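Local structure of abietadiene synthase, chloroplastic (Abies grandis, 3S9V) at residues E272-V277 with D298-H303; S302-R307 with Y335-D340; I309-E314 with I320-M325. The protein is a largely helical plant chloroplast enzyme of the terpene synthase family, combining an N-terminal terpene synthase domain with a metal-binding family domain. One frame throughout, in Å; residues are numbered along the deposited sequence.

Interaction 1 of 3, residues E272-V277 with D298-H303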
loop_
_atom_site.group_PDB
_atom_site.type_symbol
_atom_site.label_atom_id
_atom_site.label_comp_id
_atom_site.label_asym_id
_atom_site.label_seq_id
_atom_site.Cartn_x
_atom_site.Cartn_y
_atom_site.Cartn_z
ATOM N N GLU A 272 5.675 -12.767 -5.962
ATOM C CA GLU A 272 5.773 -13.232 -4.582
ATOM C C GLU A 272 6.539 -12.292 -3.652
ATOM O O GLU A 272 6.089 -12.004 -2.538
ATOM C CB GLU A 272 6.412 -14.621 -4.542
ATOM C CG GLU A 272 6.536 -15.178 -3.142
ATOM C CD GLU A 272 6.868 -16.653 -3.126
ATOM O OE1 GLU A 272 8.039 -17.026 -3.374
ATOM O OE2 GLU A 272 5.943 -17.445 -2.871
ATOM N N ARG A 273 7.693 -11.809 -4.103
ATOM C CA ARG A 273 8.496 -10.908 -3.281
ATOM C C ARG A 273 7.838 -9.560 -3.016
ATOM O O ARG A 273 7.836 -9.087 -1.879
ATOM C CB ARG A 273 9.872 -10.698 -3.915
ATOM C CG ARG A 273 10.818 -11.892 -3.752
ATOM C CD ARG A 273 12.131 -11.651 -4.476
ATOM N NE ARG A 273 13.106 -12.715 -4.240
ATOM C CZ ARG A 273 13.017 -13.941 -4.744
ATOM N NH1 ARG A 273 11.994 -14.274 -5.524
ATOM N NH2 ARG A 273 13.948 -14.838 -4.463
ATOM N N LEU A 274 7.272 -8.949 -4.055
ATOM C CA LEU A 274 6.626 -7.645 -3.911
ATOM C C LEU A 274 5.383 -7.675 -3.028
ATOM O O LEU A 274 5.150 -6.755 -2.225
ATOM C CB LEU A 274 6.266 -7.069 -5.288
ATOM C CG LEU A 274 7.442 -6.597 -6.151
ATOM C CD1 LEU A 274 6.941 -6.315 -7.544
ATOM C CD2 LEU A 274 8.101 -5.345 -5.550
ATOM N N TRP A 275 4.586 -8.729 -3.175
ATOM C CA TRP A 275 3.366 -8.863 -2.394
ATOM C C TRP A 275 3.655 -9.224 -0.928
ATOM O O TRP A 275 2.953 -8.786 -0.018
ATOM C CB TRP A 275 2.449 -9.902 -3.046
ATOM C CG TRP A 275 1.382 -9.299 -3.906
ATOM C CD1 TRP A 275 0.045 -9.295 -3.655
ATOM C CD2 TRP A 275 1.562 -8.558 -5.126
ATOM N NE1 TRP A 275 -0.624 -8.595 -4.631
ATOM C CE2 TRP A 275 0.283 -8.131 -5.546
ATOM C CE3 TRP A 275 2.677 -8.213 -5.899
ATOM C CZ2 TRP A 275 0.085 -7.374 -6.706
ATOM C CZ3 TRP A 275 2.483 -7.457 -7.058
ATOM C CH2 TRP A 275 1.194 -7.047 -7.449
ATOM N N ALA A 276 4.694 -10.012 -0.698
ATOM C CA ALA A 276 5.049 -10.388 0.666
ATOM C C ALA A 276 5.495 -9.145 1.425
ATOM O O ALA A 276 5.095 -8.921 2.575
ATOM C CB ALA A 276 6.169 -11.427 0.650
ATOM N N VAL A 277 6.325 -8.338 0.766
ATOM C CA VAL A 277 6.844 -7.103 1.352
ATOM C C VAL A 277 5.735 -6.092 1.617
ATOM O O VAL A 277 5.700 -5.445 2.668
ATOM C CB VAL A 277 7.889 -6.443 0.415
ATOM C CG1 VAL A 277 8.156 -4.995 0.843
ATOM C CG2 VAL A 277 9.181 -7.248 0.428
ATOM N N ASP A 298 16.267 -6.155 -3.423
ATOM C CA ASP A 298 17.483 -6.109 -4.240
ATOM C C ASP A 298 17.268 -7.050 -5.432
ATOM O O ASP A 298 17.631 -6.742 -6.569
ATOM C CB ASP A 298 18.715 -6.593 -3.456
ATOM C CG ASP A 298 19.264 -5.545 -2.498
ATOM O OD1 ASP A 298 19.020 -4.336 -2.712
ATOM O OD2 ASP A 298 19.969 -5.936 -1.538
ATOM N N TYR A 299 16.670 -8.203 -5.148
ATOM C CA TYR A 299 16.390 -9.202 -6.162
ATOM C C TYR A 299 15.449 -8.630 -7.213
ATOM O O TYR A 299 15.736 -8.692 -8.410
ATOM C CB TYR A 299 15.755 -10.434 -5.520
ATOM C CG TYR A 299 15.397 -11.525 -6.507
ATOM C CD1 TYR A 299 16.302 -12.542 -6.816
ATOM C CD2 TYR A 299 14.148 -11.536 -7.140
ATOM C CE1 TYR A 299 15.968 -13.550 -7.732
ATOM C CE2 TYR A 299 13.807 -12.529 -8.053
ATOM C CZ TYR A 299 14.719 -13.534 -8.344
ATOM O OH TYR A 299 14.366 -14.530 -9.229
ATOM N N VAL A 300 14.327 -8.069 -6.766
ATOM C CA VAL A 300 13.366 -7.499 -7.699
ATOM C C VAL A 300 13.974 -6.388 -8.540
ATOM O O VAL A 300 13.736 -6.314 -9.747
ATOM C CB VAL A 300 12.130 -6.946 -6.967
ATOM C CG1 VAL A 300 11.181 -6.267 -7.970
ATOM C CG2 VAL A 300 11.414 -8.088 -6.244
ATOM N N TYR A 301 14.762 -5.523 -7.908
ATOM C CA TYR A 301 15.387 -4.420 -8.624
ATOM C C TYR A 301 16.386 -4.912 -9.678
ATOM O O TYR A 301 16.491 -4.314 -10.746
ATOM C CB TYR A 301 16.090 -3.466 -7.647
ATOM C CG TYR A 301 16.720 -2.256 -8.325
ATOM C CD1 TYR A 301 15.928 -1.295 -8.954
ATOM C CD2 TYR A 301 18.112 -2.098 -8.370
ATOM C CE1 TYR A 301 16.502 -0.203 -9.615
ATOM C CE2 TYR A 301 18.695 -1.008 -9.029
ATOM C CZ TYR A 301 17.883 -0.067 -9.649
ATOM O OH TYR A 301 18.446 0.998 -10.309
ATOM N N SER A 302 17.115 -5.990 -9.379
ATOM C CA SER A 302 18.084 -6.536 -10.329
ATOM C C SER A 302 17.351 -7.071 -11.545
ATOM O O SER A 302 17.974 -7.446 -12.533
ATOM C CB SER A 302 18.898 -7.673 -9.705
ATOM O OG SER A 302 18.125 -8.854 -9.576
ATOM N N HIS A 303 16.026 -7.127 -11.463
ATOM C CA HIS A 303 15.220 -7.604 -12.583
ATOM C C HIS A 303 14.313 -6.496 -13.094
ATOM O O HIS A 303 13.437 -6.740 -13.918
ATOM C CB HIS A 303 14.378 -8.810 -12.169
ATOM C CG HIS A 303 15.176 -10.058 -11.980
ATOM N ND1 HIS A 303 15.805 -10.701 -13.023
ATOM C CD2 HIS A 303 15.486 -10.759 -10.863
ATOM C CE1 HIS A 303 16.469 -11.744 -12.558
ATOM N NE2 HIS A 303 16.293 -11.801 -11.250
#

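Interaction 2 of 3, residues S302-R307 with Y335-D340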
loop_
_atom_site.group_PDB
_atom_site.type_symbol
_atom_site.label_atom_id
_atom_site.label_comp_id
_atom_site.label_asym_id
_atom_site.label_seq_id
_atom_site.Cartn_x
_atom_site.Cartn_y
_atom_site.Cartn_z
ATOM N N SER A 302 17.115 -5.990 -9.379
ATOM C CA SER A 302 18.084 -6.536 -10.329
ATOM C C SER A 302 17.351 -7.071 -11.545
ATOM O O SER A 302 17.974 -7.446 -12.533
ATOM C CB SER A 302 18.898 -7.673 -9.705
ATOM O OG SER A 302 18.125 -8.854 -9.576
ATOM N N HIS A 303 16.026 -7.127 -11.463
ATOM C CA HIS A 303 15.220 -7.604 -12.583
ATOM C C HIS A 303 14.313 -6.496 -13.094
ATOM O O HIS A 303 13.437 -6.740 -13.918
ATOM C CB HIS A 303 14.378 -8.810 -12.169
ATOM C CG HIS A 303 15.176 -10.058 -11.980
ATOM N ND1 HIS A 303 15.805 -10.701 -13.023
ATOM C CD2 HIS A 303 15.486 -10.759 -10.863
ATOM C CE1 HIS A 303 16.469 -11.744 -12.558
ATOM N NE2 HIS A 303 16.293 -11.801 -11.250
ATOM N N TRP A 304 14.525 -5.280 -12.594
ATOM C CA TRP A 304 13.722 -4.138 -13.013
ATOM C C TRP A 304 13.960 -3.817 -14.487
ATOM O O TRP A 304 15.080 -3.887 -14.982
ATOM C CB TRP A 304 14.045 -2.904 -12.161
ATOM C CG TRP A 304 13.046 -1.776 -12.329
ATOM C CD1 TRP A 304 13.256 -0.582 -12.949
ATOM C CD2 TRP A 304 11.682 -1.760 -11.876
ATOM N NE1 TRP A 304 12.109 0.179 -12.911
ATOM C CE2 TRP A 304 11.130 -0.521 -12.259
ATOM C CE3 TRP A 304 10.873 -2.677 -11.183
ATOM C CZ2 TRP A 304 9.800 -0.169 -11.972
ATOM C CZ3 TRP A 304 9.549 -2.328 -10.898
ATOM C CH2 TRP A 304 9.029 -1.081 -11.296
ATOM N N ASP A 305 12.888 -3.462 -15.178
ATOM C CA ASP A 305 12.949 -3.131 -16.591
ATOM C C ASP A 305 12.235 -1.797 -16.736
ATOM O O ASP A 305 11.186 -1.587 -16.127
ATOM C CB ASP A 305 12.229 -4.206 -17.409
ATOM C CG ASP A 305 12.450 -4.055 -18.901
ATOM O OD1 ASP A 305 12.123 -2.982 -19.452
ATOM O OD2 ASP A 305 12.949 -5.015 -19.524
ATOM N N GLU A 306 12.806 -0.899 -17.534
ATOM C CA GLU A 306 12.233 0.423 -17.745
ATOM C C GLU A 306 10.879 0.438 -18.449
ATOM O O GLU A 306 10.213 1.476 -18.491
ATOM C CB GLU A 306 13.225 1.294 -18.512
ATOM C CG GLU A 306 14.483 1.596 -17.717
ATOM C CD GLU A 306 15.465 2.454 -18.484
ATOM O OE1 GLU A 306 16.000 1.980 -19.513
ATOM O OE2 GLU A 306 15.698 3.606 -18.057
ATOM N N ARG A 307 10.473 -0.699 -19.006
ATOM C CA ARG A 307 9.180 -0.789 -19.675
ATOM C C ARG A 307 8.157 -1.379 -18.705
ATOM O O ARG A 307 6.989 -1.535 -19.038
ATOM C CB ARG A 307 9.261 -1.690 -20.909
ATOM C CG ARG A 307 10.399 -1.368 -21.866
ATOM C CD ARG A 307 10.321 -2.252 -23.098
ATOM N NE ARG A 307 10.154 -3.660 -22.739
ATOM C CZ ARG A 307 11.098 -4.412 -22.179
ATOM N NH1 ARG A 307 12.291 -3.895 -21.914
ATOM N NH2 ARG A 307 10.844 -5.679 -21.870
ATOM N N TYR A 335 15.423 2.975 -4.225
ATOM C CA TYR A 335 15.919 2.465 -5.491
ATOM C C TYR A 335 15.667 3.479 -6.604
ATOM O O TYR A 335 14.721 4.263 -6.535
ATOM C CB TYR A 335 15.243 1.133 -5.814
ATOM C CG TYR A 335 15.658 0.019 -4.882
ATOM C CD1 TYR A 335 16.805 -0.739 -5.132
ATOM C CD2 TYR A 335 14.930 -0.252 -3.728
ATOM C CE1 TYR A 335 17.213 -1.744 -4.244
ATOM C CE2 TYR A 335 15.328 -1.248 -2.835
ATOM C CZ TYR A 335 16.466 -1.992 -3.097
ATOM O OH TYR A 335 16.842 -2.985 -2.213
ATOM N N ASN A 336 16.526 3.473 -7.619
ATOM C CA ASN A 336 16.385 4.409 -8.726
ATOM C C ASN A 336 15.474 3.864 -9.799
ATOM O O ASN A 336 15.928 3.280 -10.782
ATOM C CB ASN A 336 17.745 4.756 -9.336
ATOM C CG ASN A 336 17.622 5.704 -10.525
ATOM O OD1 ASN A 336 16.649 6.449 -10.637
ATOM N ND2 ASN A 336 18.615 5.686 -11.408
ATOM N N VAL A 337 14.179 4.063 -9.589
ATOM C CA VAL A 337 13.165 3.618 -10.522
ATOM C C VAL A 337 12.425 4.847 -11.029
ATOM O O VAL A 337 12.297 5.837 -10.320
ATOM C CB VAL A 337 12.176 2.653 -9.844
ATOM C CG1 VAL A 337 12.881 1.339 -9.525
ATOM C CG2 VAL A 337 11.618 3.282 -8.579
ATOM N N SER A 338 11.945 4.779 -12.263
ATOM C CA SER A 338 11.239 5.901 -12.862
ATOM C C SER A 338 9.764 5.614 -13.048
ATOM O O SER A 338 9.369 4.468 -13.244
ATOM C CB SER A 338 11.851 6.236 -14.228
ATOM O OG SER A 338 11.007 7.113 -14.959
ATOM N N SER A 339 8.953 6.662 -12.994
ATOM C CA SER A 339 7.519 6.500 -13.192
ATOM C C SER A 339 7.248 6.300 -14.687
ATOM O O SER A 339 6.115 6.041 -15.083
ATOM C CB SER A 339 6.758 7.726 -12.678
ATOM O OG SER A 339 7.215 8.897 -13.331
ATOM N N ASP A 340 8.287 6.419 -15.514
ATOM C CA ASP A 340 8.117 6.210 -16.955
ATOM C C ASP A 340 7.620 4.797 -17.246
ATOM O O ASP A 340 7.072 4.541 -18.321
ATOM C CB ASP A 340 9.430 6.413 -17.722
ATOM C CG ASP A 340 9.906 7.848 -17.707
ATOM O OD1 ASP A 340 9.056 8.764 -17.723
ATOM O OD2 ASP A 340 11.137 8.057 -17.698
HETATM O O HOH W 1 12.452 2.867 -14.301
HETATM O O HOH W 2 13.119 5.525 -17.526
#

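Interaction 3 of 3, residues I309-E314 with I320-M325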
loop_
_atom_site.group_PDB
_atom_site.type_symbol
_atom_site.label_atom_id
_atom_site.label_comp_id
_atom_site.label_asym_id
_atom_site.label_seq_id
_atom_site.Cartn_x
_atom_site.Cartn_y
_atom_site.Cartn_z
ATOM N N ILE A 309 7.493 -4.378 -15.330
ATOM C CA ILE A 309 7.790 -5.776 -15.091
ATOM C C ILE A 309 6.535 -6.609 -15.068
ATOM O O ILE A 309 5.425 -6.083 -15.038
ATOM C CB ILE A 309 8.533 -5.962 -13.753
ATOM C CG1 ILE A 309 7.692 -5.404 -12.601
ATOM C CG2 ILE A 309 9.867 -5.231 -13.806
ATOM C CD1 ILE A 309 8.281 -5.666 -11.198
ATOM N N GLY A 310 6.726 -7.919 -15.105
ATOM C CA GLY A 310 5.606 -8.833 -15.059
ATOM C C GLY A 310 5.666 -9.492 -13.701
ATOM O O GLY A 310 6.237 -8.932 -12.772
ATOM N N TRP A 311 5.108 -10.689 -13.589
ATOM C CA TRP A 311 5.100 -11.404 -12.330
ATOM C C TRP A 311 6.341 -12.271 -12.179
ATOM O O TRP A 311 6.698 -12.671 -11.070
ATOM C CB TRP A 311 3.832 -12.256 -12.238
ATOM C CG TRP A 311 3.561 -13.055 -13.472
ATOM C CD1 TRP A 311 3.979 -14.325 -13.736
ATOM C CD2 TRP A 311 2.815 -12.630 -14.619
ATOM N NE1 TRP A 311 3.535 -14.724 -14.976
ATOM C CE2 TRP A 311 2.819 -13.702 -15.540
ATOM C CE3 TRP A 311 2.143 -11.446 -14.959
ATOM C CZ2 TRP A 311 2.173 -13.627 -16.786
ATOM C CZ3 TRP A 311 1.498 -11.370 -16.196
ATOM C CH2 TRP A 311 1.519 -12.456 -17.094
ATOM N N ALA A 312 6.996 -12.549 -13.304
ATOM C CA ALA A 312 8.199 -13.374 -13.319
ATOM C C ALA A 312 9.347 -12.633 -13.971
ATOM O O ALA A 312 9.134 -11.812 -14.864
ATOM C CB ALA A 312 7.943 -14.665 -14.078
ATOM N N ARG A 313 10.562 -12.936 -13.516
ATOM C CA ARG A 313 11.772 -12.332 -14.058
ATOM C C ARG A 313 11.729 -12.458 -15.577
ATOM O O ARG A 313 11.346 -13.494 -16.107
ATOM C CB ARG A 313 13.007 -13.053 -13.499
ATOM C CG ARG A 313 12.945 -14.581 -13.628
ATOM C CD ARG A 313 13.581 -15.082 -14.926
ATOM N NE ARG A 313 13.370 -16.515 -15.151
ATOM C CZ ARG A 313 12.255 -17.045 -15.650
ATOM N NH1 ARG A 313 11.231 -16.270 -15.989
ATOM N NH2 ARG A 313 12.158 -18.356 -15.812
ATOM N N GLU A 314 12.110 -11.394 -16.271
ATOM C CA GLU A 314 12.126 -11.381 -17.732
ATOM C C GLU A 314 10.829 -11.927 -18.321
ATOM O O GLU A 314 10.857 -12.775 -19.206
ATOM C CB GLU A 314 13.311 -12.198 -18.272
ATOM C CG GLU A 314 14.355 -12.640 -17.233
ATOM C CD GLU A 314 15.147 -11.493 -16.620
ATOM O OE1 GLU A 314 14.558 -10.653 -15.906
ATOM O OE2 GLU A 314 16.373 -11.437 -16.854
ATOM N N ILE A 320 0.552 -3.820 -15.331
ATOM C CA ILE A 320 0.459 -2.639 -14.493
ATOM C C ILE A 320 0.432 -2.933 -12.991
ATOM O O ILE A 320 0.907 -2.125 -12.197
ATOM C CB ILE A 320 -0.775 -1.797 -14.875
ATOM C CG1 ILE A 320 -0.551 -0.338 -14.475
ATOM C CG2 ILE A 320 -2.021 -2.353 -14.198
ATOM C CD1 ILE A 320 -1.626 0.597 -14.984
ATOM N N ASP A 321 -0.102 -4.086 -12.599
ATOM C CA ASP A 321 -0.183 -4.422 -11.180
ATOM C C ASP A 321 1.204 -4.636 -10.575
ATOM O O ASP A 321 1.545 -3.992 -9.590
ATOM C CB ASP A 321 -1.058 -5.670 -10.969
ATOM C CG ASP A 321 -1.715 -5.705 -9.585
ATOM O OD1 ASP A 321 -1.516 -4.757 -8.780
ATOM O OD2 ASP A 321 -2.441 -6.686 -9.308
ATOM N N ASP A 322 1.997 -5.535 -11.160
ATOM C CA ASP A 322 3.347 -5.797 -10.660
ATOM C C ASP A 322 4.238 -4.563 -10.822
ATOM O O ASP A 322 5.103 -4.297 -9.985
ATOM C CB ASP A 322 4.008 -6.954 -11.414
ATOM C CG ASP A 322 3.430 -8.303 -11.050
ATOM O OD1 ASP A 322 2.532 -8.782 -11.773
ATOM O OD2 ASP A 322 3.870 -8.885 -10.033
ATOM N N THR A 323 4.036 -3.827 -11.910
ATOM C CA THR A 323 4.834 -2.635 -12.179
ATOM C C THR A 323 4.509 -1.512 -11.205
ATOM O O THR A 323 5.405 -0.836 -10.713
ATOM C CB THR A 323 4.620 -2.123 -13.613
ATOM O OG1 THR A 323 5.023 -3.136 -14.540
ATOM C CG2 THR A 323 5.444 -0.865 -13.852
ATOM N N ALA A 324 3.229 -1.315 -10.925
ATOM C CA ALA A 324 2.818 -0.282 -9.985
ATOM C C ALA A 324 3.285 -0.638 -8.569
ATOM O O ALA A 324 3.734 0.231 -7.827
ATOM C CB ALA A 324 1.309 -0.114 -10.017
ATOM N N MET A 325 3.177 -1.911 -8.192
ATOM C CA MET A 325 3.618 -2.340 -6.864
ATOM C C MET A 325 5.113 -2.071 -6.745
ATOM O O MET A 325 5.570 -1.393 -5.821
ATOM C CB MET A 325 3.368 -3.835 -6.657
ATOM C CG MET A 325 2.049 -4.202 -6.002
ATOM S SD MET A 325 1.975 -3.853 -4.228
ATOM C CE MET A 325 0.830 -2.574 -4.267
#

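Interaction 1 of 3, residues E272-V277 with D298-H303
Arg273 and Tyr299 meet face to face where two successive helices, 269-282 and 290-301, form a roughly antiparallel helical hairpin in the N-terminal terpene synthase domain. The leading interaction is cation-pi. The guanidinium lies over the phenol ring with the planes only 18° apart, and Arg273 CZ stands 3.6 Å from the centroid of the Tyr299 ring. Arginine suits this place because its chain, extended from CG to NE, spans the gap between the helices and ends in a flat cation that can stack. Tyr299 presents the matching face, and His303 CD2 lies 3.7 Å above the plane of the Tyr299 ring on the opposite side. Hydrogen bonds outside the pair hold both polar ends and would be expected to limit sliding: Arg273 NH1 reaches the carbonyls of Gly48 and Asp269, while Tyr299 OH is bonded to Asp269 OD1.

Apolar contacts fill the layer beside the stack. Val300 uses both branches: its CG2 touches Arg273 CB at 3.8 Å, and its CG1 meets Leu274 CD2 at 4.0 Å. Such compact branched side chains fit a buried helix interface.

A further polar contact is local to 298-303: Ser302 OG donates to Tyr299 O at 2.7 Å.

Interaction 2 of 3, residues S302-R307 with Y335-D340
Val337 stands over the indole of Trp304 in a CH-pi contact between two loops of the N-terminal terpene synthase domain, one leading into helix 320-332 and the other leaving it. The methyl CG1 of Val337 lies 3.7 Å from the centroid of the five-membered ring of Trp304, only 14° off the ring normal, while the two side chains cross at about a right angle. With CG anti to the backbone N (chi1 -167°), the Trp304 indole comes to lie with one face against the Val337 methyl. A broad, flat indole suits this place: its face takes the methyl and its edge still offers N-H.

That edge is used by a water lying in the indole plane, which accepts from Trp304 NE1 at 3.0 Å and from Ser338 N at 2.8 Å, linking ring and backbone. A second water donates to both Glu306 OE2 and Asp340 OD2, bridging carboxylates whose named oxygens are 6.4 Å apart and probably easing the repulsion between them.

Each loop is shaped by its own turn. Asp305 OD1 accepts from Arg307 N in an Asx turn and also pairs with the Arg307 guanidinium. Ser338 forms an ST turn, its OG accepting from Asp340 N at 2.9 Å.

Interaction 3 of 3, residues I309-E314 with I320-M325
Thr323 OG1 is held by two hydrogen bonds: it accepts from Ile309 N at 2.9 Å, with an N-H...O angle of 144°, and is also bonded to the carbonyl oxygen of Asp319. A hydroxyl suits the place because it can accept and donate at once, tying an irregular loop to the first turn of helix 320-332. The DxDD sequence motif of class II diterpene synthases, Asp319-Ile320-Asp321-Asp322, runs from just before the helix into its first turn, here within the helical N-terminal terpene synthase domain.

Ile309 brings its longer branch against the helix backbone, CD1 lying 3.7 Å from Asp322 O. It does so with CG1 set between the backbone N and the carbonyl carbon (chi1 58°), the more hindered placing. Next along, Gly310, with no side chain, brings its backbone close to the helix, Gly310 O lying 3.3 Å from Asp322 CB.

Asp322 is the side chain most covered by the loop. Beyond the loop, Phe271 and Trp275 of helix 269-282 also touch it. Its carboxylate sits at the edge of the Trp311 indole rather than over a face, the planes 49° apart, and OD1 lies 3.7 Å from Trp311 CB.

All three interactions fall within one N-terminal terpene synthase domain, their centres about 10 to 12 Å apart. Interaction 1 comes first along the chain, and interaction 2 starts where it ends, sharing Ser302 and His303. Both segments of interaction 3 lie between the two segments of interaction 2. Helices 269-282 and 290-301 meet directly, and the loops before and after helix 320-332 complete the group. Direct contacts knit the sites further: Asp298 OD1 and Tyr335 OH connect interactions 1 and 2, His303 ND1 and Glu314 OE1 link segment 298-303 to interaction 3, and Trp275 packs on Met325. The DxDD region is thus touched by the loop before it and by helix 269-282.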